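Local atomic coordinates of DNA methyltransferase (Nicotiana tabacum, PDB entry 4ONQ), a protein that probably transfers methyl groups from S-adenosylmethionine to carbon 5 of cytosine in DNA, the chain here being its catalytic domain. Residues L166-V169 with K173-P176; D117-L122 with D159-W164; F39-N44 with A217-V222. The protein carries 5 engineered substitutions. One frame throughout, in Å; residues are numbered along the deposited sequence.

In the fold
Contacts 1 and 2 form one neighbourhood: their centres lie 10 Å apart, and two probable hydrogen bonds join them, W168 NE1 to D117 OD2 at 2.8 Å and R119 NH1 to L166 O at 2.9 Å. Helix 151-164 of contact 2 runs almost directly into strand 166-170 of contact 1. Contact 3 sits on the opposite side of the chain's centre, its centre about 34 Å from that of contact 1 and 29 Å from that of contact 2. It joins a strand of the seven-stranded methyltransferase sheet to the end of helix 213-220, and the Y41 side chain is about 9 Å from bound sinefungin. The predicted catalytic C316 begins the unmodelled segment 316-335.

Contact 1. Residues L166-V169 with K173-P176; sequences LVWV and KVAP
A two-stranded antiparallel beta hairpin, 166-170 with 173-176, brings V167 and A175 together as its hydrogen-bonded pair. V167 N donates to A175 O at 2.9 Å, and A175 N returns a bond of equal length, 2.9 Å, to V167 O. The first is the straighter, 170° at the hydrogen. Toward the turn, V169 N donates to K173 O at 2.9 Å. The axes of the short segments 166-169 and 173-176 make an angle of 135°, well short of exact antiparallel and consistent with a marked twist.

On one face of this small sheet W168 and V174 form a non-hydrogen-bonded pair whose side chains lie side by side, pointing the same way. Methyl CG1 of V174 stands over the six-membered ring of W168, 3.3 Å from its centroid and almost on the ring normal, a close CH-pi contact. A chi1 of -61° keeps the indole beside the W168 backbone N, on the face it shares with V174, while its NE1 is hydrogen-bonded to D117. W113 meets the same tryptophan edge-to-face.

The hairpin lies apart from the main seven-stranded sheet, packed against helices 132-143 and 151-164. L166 marks this junction: its CB lies 4.1 Å from V174 CB, the two side chains crossing at a slant, and its CD2 comes within 3.6 Å of P176 N. I138 of helix 132-143 touches both L166 and V174, so apolar groups of both strands share one helical neighbour. Elsewhere on the hairpin, V169 CG2 rests 4.0 Å from A175 CB. V167 places CG2 3.5 Å from A175 O, beside the paired backbones, and its side chain also packs on W113 and L122.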
ATOM      1  N   LEU A 166       3.609   3.397  18.821  1.00 39.42           N
ATOM      2  CA  LEU A 166       2.732   3.393  19.980  1.00 27.72           C
ATOM      3  C   LEU A 166       1.979   4.709  20.063  1.00 31.49           C
ATOM      4  O   LEU A 166       2.529   5.763  19.771  1.00 42.63           O
ATOM      5  CB  LEU A 166       3.541   3.159  21.250  1.00 26.27           C
ATOM      6  CG  LEU A 166       4.342   1.862  21.217  1.00 26.99           C
ATOM      7  CD1 LEU A 166       5.212   1.760  22.444  1.00 34.88           C
ATOM      8  CD2 LEU A 166       3.423   0.654  21.114  1.00 26.75           C
ATOM      9  N   VAL A 167       0.710   4.639  20.445  1.00 27.44           N
ATOM     10  CA  VAL A 167      -0.124   5.824  20.543  1.00 26.81           C
ATOM     11  C   VAL A 167      -0.674   5.928  21.959  1.00 30.72           C
ATOM     12  O   VAL A 167      -0.858   4.919  22.629  1.00 30.76           O
ATOM     13  CB  VAL A 167      -1.281   5.767  19.525  1.00 26.23           C
ATOM     14  CG1 VAL A 167      -0.733   5.789  18.093  1.00 27.03           C
ATOM     15  CG2 VAL A 167      -2.133   4.519  19.751  1.00 25.63           C
ATOM     16  N   TRP A 168      -0.921   7.149  22.417  1.00 27.58           N
ATOM     17  CA  TRP A 168      -1.447   7.359  23.761  1.00 32.54           C
ATOM     18  C   TRP A 168      -2.944   7.108  23.798  1.00 33.87           C
ATOM     19  O   TRP A 168      -3.678   7.628  22.965  1.00 36.00           O
ATOM     20  CB  TRP A 168      -1.129   8.772  24.259  1.00 28.39           C
ATOM     21  CG  TRP A 168       0.342   9.032  24.331  1.00 31.18           C
ATOM     22  CD1 TRP A 168       1.141   9.533  23.339  1.00 38.78           C
ATOM     23  CD2 TRP A 168       1.200   8.787  25.453  1.00 35.81           C
ATOM     24  NE1 TRP A 168       2.444   9.619  23.780  1.00 37.10           N
ATOM     25  CE2 TRP A 168       2.506   9.168  25.072  1.00 38.97           C
ATOM     26  CE3 TRP A 168       0.993   8.280  26.742  1.00 38.26           C
ATOM     27  CZ2 TRP A 168       3.597   9.061  25.935  1.00 37.77           C
ATOM     28  CZ3 TRP A 168       2.077   8.172  27.596  1.00 41.28           C
ATOM     29  CH2 TRP A 168       3.365   8.561  27.186  1.00 40.55           C
ATOM     30  N   VAL A 169      -3.387   6.297  24.758  1.00 26.94           N
ATOM     31  CA  VAL A 169      -4.806   5.965  24.882  1.00 28.67           C
ATOM     32  C   VAL A 169      -5.348   6.279  26.270  1.00 33.75           C
ATOM     33  O   VAL A 169      -6.536   6.124  26.537  1.00 40.38           O
ATOM     34  CB  VAL A 169      -5.074   4.484  24.560  1.00 30.92           C
ATOM     35  CG1 VAL A 169      -4.793   4.213  23.088  1.00 32.99           C
ATOM     36  CG2 VAL A 169      -4.232   3.590  25.453  1.00 26.01           C
ATOM     37  N   LYS A 173      -0.623   5.603  29.641  1.00 32.92           N
ATOM     38  CA  LYS A 173      -0.902   4.411  28.844  1.00 27.87           C
ATOM     39  C   LYS A 173      -0.689   4.607  27.350  1.00 37.39           C
ATOM     40  O   LYS A 173      -1.455   5.315  26.690  1.00 33.13           O
ATOM     41  CB  LYS A 173      -2.325   3.915  29.092  1.00 32.27           C
ATOM     42  CG  LYS A 173      -2.639   3.651  30.551  1.00 31.63           C
ATOM     43  CD  LYS A 173      -3.917   2.851  30.693  1.00 33.05           C
ATOM     44  CE  LYS A 173      -5.082   3.595  30.062  1.00 31.91           C
ATOM     45  NZ  LYS A 173      -6.281   2.725  29.996  1.00 39.46           N
ATOM     46  N   VAL A 174       0.353   3.973  26.821  1.00 30.74           N
ATOM     47  CA  VAL A 174       0.509   3.868  25.380  1.00 28.54           C
ATOM     48  C   VAL A 174       0.106   2.475  24.959  1.00 31.99           C
ATOM     49  O   VAL A 174       0.119   1.539  25.762  1.00 29.90           O
ATOM     50  CB  VAL A 174       1.952   4.120  24.904  1.00 31.75           C
ATOM     51  CG1 VAL A 174       2.331   5.583  25.085  1.00 35.86           C
ATOM     52  CG2 VAL A 174       2.913   3.200  25.622  1.00 26.14           C
ATOM     53  N   ALA A 175      -0.240   2.338  23.686  1.00 24.64           N
ATOM     54  CA  ALA A 175      -0.700   1.069  23.151  1.00 27.70           C
ATOM     55  C   ALA A 175      -0.273   0.942  21.703  1.00 24.84           C
ATOM     56  O   ALA A 175      -0.137   1.938  20.998  1.00 34.51           O
ATOM     57  CB  ALA A 175      -2.211   0.977  23.267  1.00 24.59           C
ATOM     58  N   PRO A 176      -0.049  -0.291  21.250  1.00 26.57           N
ATOM     59  CA  PRO A 176       0.105  -0.443  19.802  1.00 26.11           C
ATOM     60  C   PRO A 176      -1.237  -0.190  19.110  1.00 37.88           C
ATOM     61  O   PRO A 176      -2.283  -0.273  19.762  1.00 25.64           O
ATOM     62  CB  PRO A 176       0.524  -1.906  19.646  1.00 27.25           C
ATOM     63  CG  PRO A 176      -0.034  -2.593  20.874  1.00 30.28           C
ATOM     64  CD  PRO A 176       0.007  -1.573  21.974  1.00 25.94           C
TER

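Contact 2. Residues D117-L122 with D159-W164; sequences DPRTKL and DQCRKW
R119 runs extended about CB-CG and bends about CG-CD (chi3 -62°), bringing one face of its guanidinium against C161 CB, whereas R162 stays extended from CG to NE and slides past R119 in the opposite direction. This part of the loop between helices 107-110 and 132-143 is shaped by an Asx turn: D117 OD1 accepts R119 N at 3.3 Å. The same oxygen takes R119 NE at 2.9 Å through its syn lone pair, and R119 NH2 reaches D117 OD2, also at 2.9 Å, completing a side-on salt bridge. Both carboxylate oxygens lie close to the guanidinium plane, evidence that D117 fixes the rotation of this buried group. The remaining NH1 bonds to L166 O, at the start of the strand following helix 151-164.

C161 CB sits over that guanidinium face of R119, offset toward its rim and 3.7 Å from R119 CZ. C161 O is 3.5 Å from R119 NH1, in the last turns of the helix, where the partial negative C-terminal end could favour the cation. A leucine in place of R119 would probably leave the D117 carboxylate without its charged mate, held by W168 NE1 and the Asx-turn N-H, and L166 O without its NH1 donor.

The two arginines meet without charge pairing: their guanidinium planes stand 64° apart and R119 NE lies 5.5 Å from R162 NE. Aliphatic carbon does the touching, with R119 CG over one face of the R162 guanidinium, 3.9 Å from R162 NH2, the nitrogen that P118 CG also approaches at 4.0 Å.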
ATOM      1  N   ASP A 117       5.117  15.070  23.437  1.00 49.50           N
ATOM      2  CA  ASP A 117       5.176  14.128  22.326  1.00 43.92           C
ATOM      3  C   ASP A 117       4.800  14.886  21.058  1.00 44.24           C
ATOM      4  O   ASP A 117       3.625  15.154  20.810  1.00 46.35           O
ATOM      5  CB  ASP A 117       4.229  12.948  22.561  1.00 42.16           C
ATOM      6  CG  ASP A 117       4.435  11.810  21.565  1.00 42.83           C
ATOM      7  OD1 ASP A 117       4.779  12.079  20.390  1.00 41.57           O
ATOM      8  OD2 ASP A 117       4.251  10.638  21.961  1.00 40.24           O
ATOM      9  N   PRO A 118       5.806  15.236  20.248  1.00 45.41           N
ATOM     10  CA  PRO A 118       5.611  16.141  19.109  1.00 46.20           C
ATOM     11  C   PRO A 118       5.052  15.461  17.867  1.00 45.00           C
ATOM     12  O   PRO A 118       4.710  16.156  16.916  1.00 54.03           O
ATOM     13  CB  PRO A 118       7.029  16.645  18.825  1.00 48.15           C
ATOM     14  CG  PRO A 118       7.910  15.509  19.237  1.00 47.77           C
ATOM     15  CD  PRO A 118       7.214  14.823  20.399  1.00 46.31           C
ATOM     16  N   ARG A 119       4.966  14.135  17.870  1.00 43.54           N
ATOM     17  CA  ARG A 119       4.489  13.405  16.699  1.00 42.48           C
ATOM     18  C   ARG A 119       3.089  13.831  16.265  1.00 47.74           C
ATOM     19  O   ARG A 119       2.184  13.980  17.087  1.00 45.93           O
ATOM     20  CB  ARG A 119       4.477  11.907  16.968  1.00 41.09           C
ATOM     21  CG  ARG A 119       5.826  11.285  17.185  1.00 41.97           C
ATOM     22  CD  ARG A 119       5.659   9.814  17.534  1.00 40.38           C
ATOM     23  NE  ARG A 119       4.903   9.639  18.771  1.00 40.38           N
ATOM     24  CZ  ARG A 119       4.263   8.523  19.100  1.00 40.25           C
ATOM     25  NH1 ARG A 119       4.277   7.485  18.275  1.00 37.79           N
ATOM     26  NH2 ARG A 119       3.605   8.453  20.248  1.00 38.10           N
ATOM     27  N   THR A 120       2.923  14.032  14.963  1.00 44.68           N
ATOM     28  CA  THR A 120       1.601  14.232  14.384  1.00 51.69           C
ATOM     29  C   THR A 120       1.440  13.232  13.250  1.00 49.03           C
ATOM     30  O   THR A 120       0.399  13.151  12.602  1.00 51.47           O
ATOM     31  CB  THR A 120       1.421  15.662  13.856  1.00 48.91           C
ATOM     32  OG1 THR A 120       2.436  15.940  12.886  1.00 56.71           O
ATOM     33  CG2 THR A 120       1.527  16.666  14.996  1.00 43.95           C
ATOM     34  N   LYS A 121       2.490  12.450  13.043  1.00 52.49           N
ATOM     35  CA  LYS A 121       2.543  11.487  11.963  1.00 46.47           C
ATOM     36  C   LYS A 121       3.156  10.202  12.495  1.00 41.80           C
ATOM     37  O   LYS A 121       4.136  10.235  13.244  1.00 46.58           O
ATOM     38  CB  LYS A 121       3.421  12.031  10.837  1.00 41.18           C
ATOM     39  CG  LYS A 121       2.837  11.865   9.457  1.00 59.65           C
ATOM     40  CD  LYS A 121       1.907  13.015   9.105  1.00 57.49           C
ATOM     41  CE  LYS A 121       1.317  12.812   7.725  1.00 46.46           C
ATOM     42  NZ  LYS A 121       0.329  13.858   7.394  1.00 47.03           N
ATOM     43  N   LEU A 122       2.581   9.070  12.113  1.00 38.68           N
ATOM     44  CA  LEU A 122       3.128   7.774  12.496  1.00 37.33           C
ATOM     45  C   LEU A 122       4.225   7.352  11.522  1.00 41.70           C
ATOM     46  O   LEU A 122       4.277   7.829  10.392  1.00 45.02           O
ATOM     47  CB  LEU A 122       2.020   6.720  12.524  1.00 35.97           C
ATOM     48  CG  LEU A 122       0.963   6.888  13.618  1.00 35.83           C
ATOM     49  CD1 LEU A 122      -0.358   6.270  13.201  1.00 34.86           C
ATOM     50  CD2 LEU A 122       1.447   6.256  14.908  1.00 40.00           C
ATOM     51  N   ASP A 159      11.556   7.381  21.618  1.00 35.41           N
ATOM     52  CA  ASP A 159      12.235   6.450  20.756  1.00 36.48           C
ATOM     53  C   ASP A 159      11.495   5.149  20.653  1.00 37.44           C
ATOM     54  O   ASP A 159      11.377   4.632  19.587  1.00 35.58           O
ATOM     55  CB  ASP A 159      13.698   6.187  21.188  1.00 41.85           C
ATOM     56  CG  ASP A 159      14.636   7.362  20.938  1.00 68.62           C
ATOM     57  OD1 ASP A 159      14.275   8.306  20.248  1.00 73.04           O
ATOM     58  OD2 ASP A 159      15.758   7.351  21.443  1.00 76.08           O
ATOM     59  N   GLN A 160      11.040   4.610  21.771  1.00 34.06           N
ATOM     60  CA  GLN A 160      10.253   3.414  21.728  1.00 40.40           C
ATOM     61  C   GLN A 160       8.947   3.571  20.984  1.00 36.21           C
ATOM     62  O   GLN A 160       8.574   2.707  20.285  1.00 37.58           O
ATOM     63  CB  GLN A 160      10.016   2.843  23.111  1.00 44.25           C
ATOM     64  CG  GLN A 160      11.252   2.486  23.882  1.00 42.16           C
ATOM     65  CD  GLN A 160      12.145   1.524  23.177  1.00 46.33           C
ATOM     66  OE1 GLN A 160      11.730   0.513  22.706  1.00 44.73           O
ATOM     67  NE2 GLN A 160      13.382   1.847  23.122  1.00 54.98           N
ATOM     68  N   CYS A 161       8.267   4.683  21.155  1.00 36.48           N
ATOM     69  CA  CYS A 161       7.027   4.964  20.463  1.00 34.78           C
ATOM     70  C   CYS A 161       7.132   5.092  18.971  1.00 38.28           C
ATOM     71  O   CYS A 161       6.300   4.626  18.271  1.00 33.98           O
ATOM     72  CB  CYS A 161       6.383   6.207  21.017  1.00 31.83           C
ATOM     73  SG  CYS A 161       5.771   6.054  22.658  1.00 39.59           S
ATOM     74  N   ARG A 162       8.166   5.752  18.500  1.00 33.62           N
ATOM     75  CA  ARG A 162       8.433   5.829  17.100  1.00 38.57           C
ATOM     76  C   ARG A 162       8.765   4.513  16.502  1.00 40.42           C
ATOM     77  O   ARG A 162       8.337   4.206  15.422  1.00 49.60           O
ATOM     78  CB  ARG A 162       9.578   6.764  16.841  1.00 36.36           C
ATOM     79  CG  ARG A 162       9.219   8.199  16.986  1.00 40.23           C
ATOM     80  CD  ARG A 162      10.421   9.097  16.988  1.00 38.28           C
ATOM     81  NE  ARG A 162       9.935  10.397  16.666  1.00 59.65           N
ATOM     82  CZ  ARG A 162      10.000  11.427  17.465  1.00 69.21           C
ATOM     83  NH1 ARG A 162      10.590  11.315  18.619  1.00 68.32           N
ATOM     84  NH2 ARG A 162       9.482  12.566  17.092  1.00 73.50           N
ATOM     85  N   LYS A 163       9.570   3.752  17.203  1.00 37.81           N
ATOM     86  CA  LYS A 163       9.991   2.467  16.745  1.00 36.34           C
ATOM     87  C   LYS A 163       8.848   1.508  16.615  1.00 39.45           C
ATOM     88  O   LYS A 163       8.808   0.707  15.747  1.00 38.57           O
ATOM     89  CB  LYS A 163      11.053   1.912  17.655  1.00 44.77           C
ATOM     90  CG  LYS A 163      11.361   0.465  17.415  1.00 47.68           C
ATOM     91  CD  LYS A 163      12.577   0.015  18.171  1.00 49.82           C
ATOM     92  CE  LYS A 163      12.976  -1.350  17.705  1.00 55.44           C
ATOM     93  NZ  LYS A 163      13.556  -2.139  18.782  1.00 54.00           N
ATOM     94  N   TRP A 164       7.921   1.587  17.518  1.00 33.05           N
ATOM     95  CA  TRP A 164       6.841   0.608  17.538  1.00 32.22           C
ATOM     96  C   TRP A 164       5.478   1.187  17.177  1.00 33.55           C
ATOM     97  O   TRP A 164       4.475   0.479  17.236  1.00 32.62           O
ATOM     98  CB  TRP A 164       6.767  -0.056  18.915  1.00 31.40           C
ATOM     99  CG  TRP A 164       7.943  -0.922  19.205  1.00 35.99           C
ATOM    100  CD1 TRP A 164       9.079  -0.568  19.871  1.00 34.86           C
ATOM    101  CD2 TRP A 164       8.107  -2.292  18.827  1.00 35.12           C
ATOM    102  NE1 TRP A 164       9.938  -1.638  19.940  1.00 40.54           N
ATOM    103  CE2 TRP A 164       9.365  -2.708  19.306  1.00 37.09           C
ATOM    104  CE3 TRP A 164       7.305  -3.213  18.144  1.00 41.24           C
ATOM    105  CZ2 TRP A 164       9.848  -3.998  19.113  1.00 39.67           C
ATOM    106  CZ3 TRP A 164       7.783  -4.497  17.959  1.00 38.16           C
ATOM    107  CH2 TRP A 164       9.044  -4.877  18.438  1.00 40.20           C
TER

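Contact 3. Residues F39-N44 with A217-V222; sequences FFYYEN and AYHLSV
Y41 OH and H219 ND1 are joined by a hydrogen bond of 2.8 Å, the one polar link between strand 39-44 and the end of helix 213-220. Either atom could be the donor. The hydroxyl arrives at the edge of the imidazole, near its plane, and ND1 in turn lies in the plane of the phenol ring, so the bond runs rim to rim. Ring centroids 5.9 Å apart and planes at 51° confirm that neither ring covers the face of the other.

Torsions on both sides direct this meeting. Y41 holds CG anti to its own N (chi1 -170°), which sends the phenol from the strand toward the helix; in H219 a chi1 of -58° carries the imidazole toward the strand, and the ring's own rotation puts ND1 at the hydroxyl. The side chains cross at about a right angle. Just behind the bond, Y41 CE1 packs on H219 CB at 3.7 Å. L220 adds a looser apolar touch, its CD2 4.3 Å from Y41 CD1, and also meets L309 of the neighbouring strand.

All three residues are buried, and the hydroxyl and ND1 satisfy each other there. Y82, on the adjacent strand 79-84, meets H219 edge-to-face and also touches the Y41 ring, making an aromatic cluster around the bond. At the helix end, S221 OG donates to Y218 O at 3.0 Å from above the carbonyl plane.

Strand 39-45 runs parallel to 309-312 on one side and antiparallel to 79-84 on the other. That strand order, with one antiparallel strand inserted and helix 213-220 packed against it, is the Rossmann-like sheet of class I methyltransferases, here permuted so that this half comes first in the chain.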
ATOM      1  N   PHE A  39      -0.976  -1.828 -19.150  1.00 45.20           N
ATOM      2  CA  PHE A  39      -0.417  -0.920 -18.160  1.00 54.68           C
ATOM      3  C   PHE A  39       0.168  -1.758 -17.037  1.00 54.85           C
ATOM      4  O   PHE A  39      -0.391  -2.793 -16.678  1.00 53.24           O
ATOM      5  CB  PHE A  39      -1.491   0.011 -17.602  1.00 44.36           C
ATOM      6  CG  PHE A  39      -1.843   1.146 -18.517  1.00 46.12           C
ATOM      7  CD1 PHE A  39      -0.940   2.170 -18.747  1.00 47.28           C
ATOM      8  CD2 PHE A  39      -3.080   1.196 -19.141  1.00 46.89           C
ATOM      9  CE1 PHE A  39      -1.261   3.222 -19.583  1.00 49.20           C
ATOM     10  CE2 PHE A  39      -3.406   2.246 -19.981  1.00 51.28           C
ATOM     11  CZ  PHE A  39      -2.495   3.260 -20.202  1.00 49.97           C
ATOM     12  N   PHE A  40       1.299  -1.335 -16.488  1.00 43.15           N
ATOM     13  CA  PHE A  40       1.859  -2.064 -15.360  1.00 48.43           C
ATOM     14  C   PHE A  40       2.241  -1.144 -14.216  1.00 50.31           C
ATOM     15  O   PHE A  40       2.598   0.016 -14.424  1.00 51.20           O
ATOM     16  CB  PHE A  40       3.026  -2.968 -15.773  1.00 47.53           C
ATOM     17  CG  PHE A  40       4.318  -2.242 -16.008  1.00 51.79           C
ATOM     18  CD1 PHE A  40       5.215  -2.038 -14.968  1.00 51.28           C
ATOM     19  CD2 PHE A  40       4.655  -1.794 -17.274  1.00 54.71           C
ATOM     20  CE1 PHE A  40       6.414  -1.381 -15.183  1.00 52.42           C
ATOM     21  CE2 PHE A  40       5.858  -1.136 -17.497  1.00 61.05           C
ATOM     22  CZ  PHE A  40       6.738  -0.932 -16.449  1.00 54.57           C
ATOM     23  N   TYR A  41       2.162  -1.684 -13.009  1.00 46.55           N
ATOM     24  CA  TYR A  41       2.385  -0.924 -11.796  1.00 43.94           C
ATOM     25  C   TYR A  41       3.143  -1.820 -10.829  1.00 47.67           C
ATOM     26  O   TYR A  41       2.632  -2.853 -10.403  1.00 41.04           O
ATOM     27  CB  TYR A  41       1.033  -0.518 -11.214  1.00 39.90           C
ATOM     28  CG  TYR A  41       1.074   0.477 -10.079  1.00 39.17           C
ATOM     29  CD1 TYR A  41       1.155   1.852 -10.328  1.00 39.36           C
ATOM     30  CD2 TYR A  41       0.989   0.043  -8.752  1.00 39.40           C
ATOM     31  CE1 TYR A  41       1.168   2.764  -9.278  1.00 39.15           C
ATOM     32  CE2 TYR A  41       1.001   0.933  -7.703  1.00 37.21           C
ATOM     33  CZ  TYR A  41       1.092   2.288  -7.964  1.00 40.82           C
ATOM     34  OH  TYR A  41       1.092   3.161  -6.900  1.00 37.87           O
ATOM     35  N   TYR A  42       4.376  -1.439 -10.516  1.00 55.85           N
ATOM     36  CA  TYR A  42       5.215  -2.200  -9.602  1.00 44.73           C
ATOM     37  C   TYR A  42       5.596  -1.360  -8.391  1.00 46.60           C
ATOM     38  O   TYR A  42       6.011  -0.212  -8.529  1.00 48.42           O
ATOM     39  CB  TYR A  42       6.490  -2.698 -10.297  1.00 48.25           C
ATOM     40  CG  TYR A  42       7.351  -3.510  -9.362  1.00 47.41           C
ATOM     41  CD1 TYR A  42       7.002  -4.812  -9.038  1.00 47.83           C
ATOM     42  CD2 TYR A  42       8.481  -2.968  -8.768  1.00 48.90           C
ATOM     43  CE1 TYR A  42       7.759  -5.557  -8.168  1.00 53.60           C
ATOM     44  CE2 TYR A  42       9.252  -3.712  -7.891  1.00 61.88           C
ATOM     45  CZ  TYR A  42       8.882  -5.008  -7.593  1.00 57.80           C
ATOM     46  OH  TYR A  42       9.627  -5.773  -6.721  1.00 55.15           O
ATOM     47  N   GLU A  43       5.472  -1.942  -7.203  1.00 44.17           N
ATOM     48  CA  GLU A  43       5.779  -1.223  -5.974  1.00 44.76           C
ATOM     49  C   GLU A  43       6.913  -1.892  -5.212  1.00 51.99           C
ATOM     50  O   GLU A  43       6.933  -3.113  -5.060  1.00 53.04           O
ATOM     51  CB  GLU A  43       4.537  -1.142  -5.086  1.00 46.77           C
ATOM     52  CG  GLU A  43       4.780  -0.514  -3.720  1.00 62.25           C
ATOM     53  CD  GLU A  43       4.522  -1.475  -2.573  1.00 63.15           C
ATOM     54  OE1 GLU A  43       4.504  -2.702  -2.810  1.00 62.92           O
ATOM     55  OE2 GLU A  43       4.333  -1.003  -1.433  1.00 68.18           O
ATOM     56  N   ASN A  44       7.861  -1.094  -4.734  1.00 51.51           N
ATOM     57  CA  ASN A  44       8.907  -1.628  -3.875  1.00 45.76           C
ATOM     58  C   ASN A  44       9.301  -0.627  -2.803  1.00 46.22           C
ATOM     59  O   ASN A  44       9.013   0.561  -2.926  1.00 58.68           O
ATOM     60  CB  ASN A  44      10.128  -2.039  -4.697  1.00 56.02           C
ATOM     61  CG  ASN A  44      10.713  -3.363  -4.246  1.00 71.80           C
ATOM     62  OD1 ASN A  44      10.593  -3.745  -3.079  1.00 73.62           O
ATOM     63  ND2 ASN A  44      11.339  -4.078  -5.172  1.00 82.70           N
ATOM     64  N   ALA A 217      -4.454   4.547  -5.369  1.00 33.62           N
ATOM     65  CA  ALA A 217      -5.641   4.998  -6.085  1.00 37.16           C
ATOM     66  C   ALA A 217      -5.365   6.320  -6.776  1.00 40.85           C
ATOM     67  O   ALA A 217      -5.847   6.561  -7.883  1.00 44.70           O
ATOM     68  CB  ALA A 217      -6.822   5.130  -5.148  1.00 36.24           C
ATOM     69  N   TYR A 218      -4.593   7.179  -6.114  1.00 40.13           N
ATOM     70  CA  TYR A 218      -4.189   8.435  -6.734  1.00 45.87           C
ATOM     71  C   TYR A 218      -3.439   8.159  -8.027  1.00 46.15           C
ATOM     72  O   TYR A 218      -3.654   8.842  -9.027  1.00 45.72           O
ATOM     73  CB  TYR A 218      -3.327   9.272  -5.792  1.00 49.23           C
ATOM     74  CG  TYR A 218      -2.901  10.608  -6.366  1.00 57.93           C
ATOM     75  CD1 TYR A 218      -3.815  11.645  -6.530  1.00 55.15           C
ATOM     76  CD2 TYR A 218      -1.580  10.839  -6.727  1.00 57.48           C
ATOM     77  CE1 TYR A 218      -3.424  12.870  -7.042  1.00 51.06           C
ATOM     78  CE2 TYR A 218      -1.182  12.058  -7.242  1.00 53.66           C
ATOM     79  CZ  TYR A 218      -2.106  13.069  -7.398  1.00 61.19           C
ATOM     80  OH  TYR A 218      -1.702  14.281  -7.912  1.00 74.73           O
ATOM     81  N   HIS A 219      -2.567   7.153  -8.023  1.00 37.07           N
ATOM     82  CA  HIS A 219      -1.884   6.818  -9.278  1.00 40.14           C
ATOM     83  C   HIS A 219      -2.782   6.160 -10.342  1.00 43.71           C
ATOM     84  O   HIS A 219      -2.677   6.474 -11.528  1.00 43.32           O
ATOM     85  CB  HIS A 219      -0.631   5.985  -9.023  1.00 47.71           C
ATOM     86  CG  HIS A 219       0.355   6.656  -8.120  1.00 48.88           C
ATOM     87  ND1 HIS A 219       1.269   5.956  -7.362  1.00 50.74           N
ATOM     88  CD2 HIS A 219       0.557   7.965  -7.840  1.00 42.72           C
ATOM     89  CE1 HIS A 219       1.995   6.806  -6.658  1.00 50.01           C
ATOM     90  NE2 HIS A 219       1.585   8.031  -6.931  1.00 41.03           N
ATOM     91  N   LEU A 220      -3.669   5.261  -9.921  1.00 45.03           N
ATOM     92  CA  LEU A 220      -4.503   4.509 -10.858  1.00 40.86           C
ATOM     93  C   LEU A 220      -5.699   5.307 -11.366  1.00 44.32           C
ATOM     94  O   LEU A 220      -6.396   4.864 -12.274  1.00 47.98           O
ATOM     95  CB  LEU A 220      -5.006   3.212 -10.216  1.00 35.06           C
ATOM     96  CG  LEU A 220      -3.966   2.184  -9.768  1.00 36.65           C
ATOM     97  CD1 LEU A 220      -4.630   0.962  -9.123  1.00 35.87           C
ATOM     98  CD2 LEU A 220      -3.104   1.761 -10.939  1.00 34.95           C
ATOM     99  N   SER A 221      -5.944   6.472 -10.777  1.00 38.34           N
ATOM    100  CA  SER A 221      -7.146   7.243 -11.092  1.00 46.19           C
ATOM    101  C   SER A 221      -7.228   7.613 -12.572  1.00 50.34           C
ATOM    102  O   SER A 221      -8.317   7.762 -13.118  1.00 53.31           O
ATOM    103  CB  SER A 221      -7.220   8.505 -10.233  1.00 39.53           C
ATOM    104  OG  SER A 221      -6.178   9.401 -10.559  1.00 47.06           O
ATOM    105  N   VAL A 222      -6.070   7.740 -13.214  1.00 54.13           N
ATOM    106  CA  VAL A 222      -5.991   8.033 -14.642  1.00 49.71           C
ATOM    107  C   VAL A 222      -6.634   6.943 -15.499  1.00 49.49           C
ATOM    108  O   VAL A 222      -6.887   7.147 -16.684  1.00 56.89           O
ATOM    109  CB  VAL A 222      -4.529   8.200 -15.106  1.00 53.62           C
ATOM    110  CG1 VAL A 222      -3.827   9.279 -14.295  1.00 47.60           C
ATOM    111  CG2 VAL A 222      -3.782   6.875 -14.996  1.00 59.25           C
TER